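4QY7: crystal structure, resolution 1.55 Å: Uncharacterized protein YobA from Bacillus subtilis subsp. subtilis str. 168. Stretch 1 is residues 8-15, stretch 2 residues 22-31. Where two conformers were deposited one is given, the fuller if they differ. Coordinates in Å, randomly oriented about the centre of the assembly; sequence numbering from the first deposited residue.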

# COMPACT_ATOMS: atom_id res chain seq x y z
N SER A 8 -0.29 -1.94 11.45
CA SER A 8 0.59 -1.34 10.46
C SER A 8 1.20 -2.38 9.55
O SER A 8 1.30 -3.56 9.93
CB SER A 8 1.73 -0.57 11.13
OG SER A 8 2.61 -1.42 11.87
N LEU A 9 1.63 -1.95 8.37
CA LEU A 9 2.37 -2.82 7.47
C LEU A 9 3.26 -2.01 6.58
O LEU A 9 3.00 -0.82 6.37
CB LEU A 9 1.44 -3.75 6.66
CG LEU A 9 0.46 -3.09 5.70
CD1 LEU A 9 1.12 -2.89 4.32
CD2 LEU A 9 -0.79 -3.99 5.49
N VAL A 10 4.29 -2.65 6.02
CA VAL A 10 5.27 -1.99 5.18
C VAL A 10 5.19 -2.52 3.78
O VAL A 10 5.00 -3.72 3.57
CB VAL A 10 6.69 -2.25 5.77
CG1 VAL A 10 7.79 -1.82 4.78
CG2 VAL A 10 6.86 -1.54 7.12
N GLY A 11 5.35 -1.62 2.82
CA GLY A 11 5.33 -2.05 1.42
C GLY A 11 5.87 -0.99 0.51
O GLY A 11 6.14 0.12 0.95
N TYR A 12 6.05 -1.35 -0.75
CA TYR A 12 6.57 -0.43 -1.76
C TYR A 12 5.46 0.04 -2.65
O TYR A 12 4.71 -0.79 -3.16
CB TYR A 12 7.64 -1.12 -2.64
CG TYR A 12 8.85 -1.56 -1.87
CD1 TYR A 12 8.85 -2.75 -1.14
CD2 TYR A 12 9.96 -0.73 -1.75
CE1 TYR A 12 9.95 -3.13 -0.38
CE2 TYR A 12 11.08 -1.12 -1.02
CZ TYR A 12 11.06 -2.31 -0.32
OH TYR A 12 12.15 -2.74 0.42
N VAL A 13 5.39 1.35 -2.93
CA VAL A 13 4.33 1.91 -3.79
C VAL A 13 4.62 1.58 -5.23
O VAL A 13 5.61 2.06 -5.73
CB VAL A 13 4.21 3.44 -3.61
CG1 VAL A 13 3.10 4.03 -4.50
CG2 VAL A 13 3.96 3.81 -2.15
N VAL A 14 3.76 0.81 -5.90
CA VAL A 14 3.95 0.46 -7.33
C VAL A 14 2.98 1.24 -8.21
O VAL A 14 3.34 1.60 -9.33
CB VAL A 14 3.87 -1.06 -7.65
CG1 VAL A 14 5.14 -1.77 -7.19
CG2 VAL A 14 2.63 -1.73 -7.06
N LEU A 15 1.77 1.52 -7.72
CA LEU A 15 0.78 2.34 -8.43
C LEU A 15 0.15 3.30 -7.45
O LEU A 15 -0.06 2.95 -6.29
CB LEU A 15 -0.31 1.47 -9.06
CG LEU A 15 0.13 0.49 -10.15
CD1 LEU A 15 -0.90 -0.62 -10.32
CD2 LEU A 15 0.35 1.23 -11.48
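Stretch 2 (22-31) ILITDTKAPG

Stretch 2 lies on stretch 1 as an antiparallel strand, residues 22-24, that leaves the sheet at Thr 25 as a loop that turns back over Tyr 12. The strand axes cross at 120° and approach to 4.2 Å. Four backbone hydrogen bonds set the register: Tyr 12 N to Ile 24 O (2.8 Å), Ile 24 N to Tyr 12 O (2.9 Å), Val 14 N to Ile 22 O (2.9 Å) and Ile 22 N to Leu 15 O (2.9 Å). Tyr 12 pairs with Ile 24, Val 13 with Leu 23, and Leu 15 with Ile 22; the shift by one between the last two pairs is a beta bulge, and Val 14, with psi at -34°, sits within it. Its side chain fills the space beside the isoleucines, CG2 lying 3.8 Å from Ile 22 CG2 and CG1 3.5 Å from Ile 24 CG1, while Val 14 CG1 also meets Pro 30 CG at 3.8 Å. Leu 15 CD1 extends this apolar patch to Ile 22 CD1 (3.8 Å). On the sheet face of Val 13 and Leu 23, Val 13 CG2 packs on Leu 23 CD2 (3.7 Å), and Leu 9 CD1 reaches Leu 23 CD1 at 4.2 Å. Gly 11, without a side chain, leaves a hollow on the side facing stretch 2, which Leu 23 CB and Thr 25 CG2 border, each 4.3 Å from Gly 11 CA; an ideal CB would stand only 3.0 Å from Leu 23 CB. The Tyr 12 ring is the main bump, and the loop passes its edge at Asp 26 O and closes over one face. There Ala 29 lies, its CA 3.7 Å from the centroid of the Tyr 12 ring in a CH-pi contact and its CB 3.4 Å from Tyr 12 CE2; Pro 30 CD presses obliquely against Tyr 12 CG at 3.4 Å.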

# COMPACT_ATOMS: atom_id res chain seq x y z
N ILE A 22 -1.30 1.00 -4.62
CA ILE A 22 -1.06 -0.44 -4.60
C ILE A 22 0.33 -0.65 -4.07
O ILE A 22 1.27 -0.08 -4.63
CB ILE A 22 -1.22 -1.07 -6.00
CG1 ILE A 22 -2.65 -0.75 -6.53
CG2 ILE A 22 -0.88 -2.60 -5.98
CD1 ILE A 22 -3.25 -1.68 -7.51
N LEU A 23 0.45 -1.41 -2.98
CA LEU A 23 1.73 -1.69 -2.36
C LEU A 23 2.14 -3.12 -2.57
O LEU A 23 1.32 -4.02 -2.42
CB LEU A 23 1.68 -1.46 -0.85
CG LEU A 23 1.09 -0.17 -0.36
CD1 LEU A 23 1.25 -0.07 1.16
CD2 LEU A 23 1.72 1.02 -1.05
N ILE A 24 3.43 -3.34 -2.84
CA ILE A 24 4.01 -4.68 -2.91
C ILE A 24 4.67 -4.94 -1.58
O ILE A 24 5.46 -4.11 -1.13
CB ILE A 24 4.99 -4.80 -4.09
CG1 ILE A 24 4.23 -4.63 -5.42
CG2 ILE A 24 5.79 -6.12 -4.02
CD1 ILE A 24 3.00 -5.47 -5.61
N THR A 25 4.41 -6.09 -0.99
CA THR A 25 4.92 -6.44 0.35
C THR A 25 5.85 -7.65 0.37
O THR A 25 5.96 -8.32 1.40
CB THR A 25 3.74 -6.71 1.26
OG1 THR A 25 3.04 -7.85 0.73
CG2 THR A 25 2.83 -5.51 1.34
N ASP A 26 6.56 -7.91 -0.72
CA ASP A 26 7.59 -8.95 -0.74
C ASP A 26 8.82 -8.39 0.03
O ASP A 26 8.88 -7.18 0.27
CB ASP A 26 7.94 -9.34 -2.19
N THR A 27 9.79 -9.24 0.43
CA THR A 27 10.98 -8.78 1.17
C THR A 27 11.81 -7.81 0.35
O THR A 27 12.13 -6.71 0.81
CB THR A 27 11.87 -9.97 1.57
OG1 THR A 27 12.15 -10.75 0.40
CG2 THR A 27 11.25 -10.83 2.66
N LYS A 28 12.18 -8.22 -0.86
CA LYS A 28 12.98 -7.38 -1.74
C LYS A 28 12.10 -6.33 -2.41
O LYS A 28 10.93 -6.58 -2.67
CB LYS A 28 13.72 -8.25 -2.79
CG LYS A 28 12.85 -8.85 -3.89
CD LYS A 28 13.52 -10.07 -4.56
CE LYS A 28 13.38 -10.08 -6.06
NZ LYS A 28 13.29 -11.46 -6.61
N ALA A 29 12.67 -5.14 -2.65
CA ALA A 29 11.96 -4.08 -3.34
C ALA A 29 11.66 -4.49 -4.78
O ALA A 29 12.47 -5.21 -5.37
CB ALA A 29 12.80 -2.81 -3.35
N PRO A 30 10.53 -4.07 -5.38
CA PRO A 30 10.31 -4.40 -6.80
C PRO A 30 11.47 -3.96 -7.70
O PRO A 30 12.13 -2.94 -7.44
CB PRO A 30 9.04 -3.60 -7.17
CG PRO A 30 8.39 -3.26 -5.88
CD PRO A 30 9.47 -3.18 -4.85
N GLY A 31 11.68 -4.71 -8.78
CA GLY A 31 12.72 -4.35 -9.73
C GLY A 31 12.27 -3.18 -10.56
O GLY A 31 11.07 -2.92 -10.65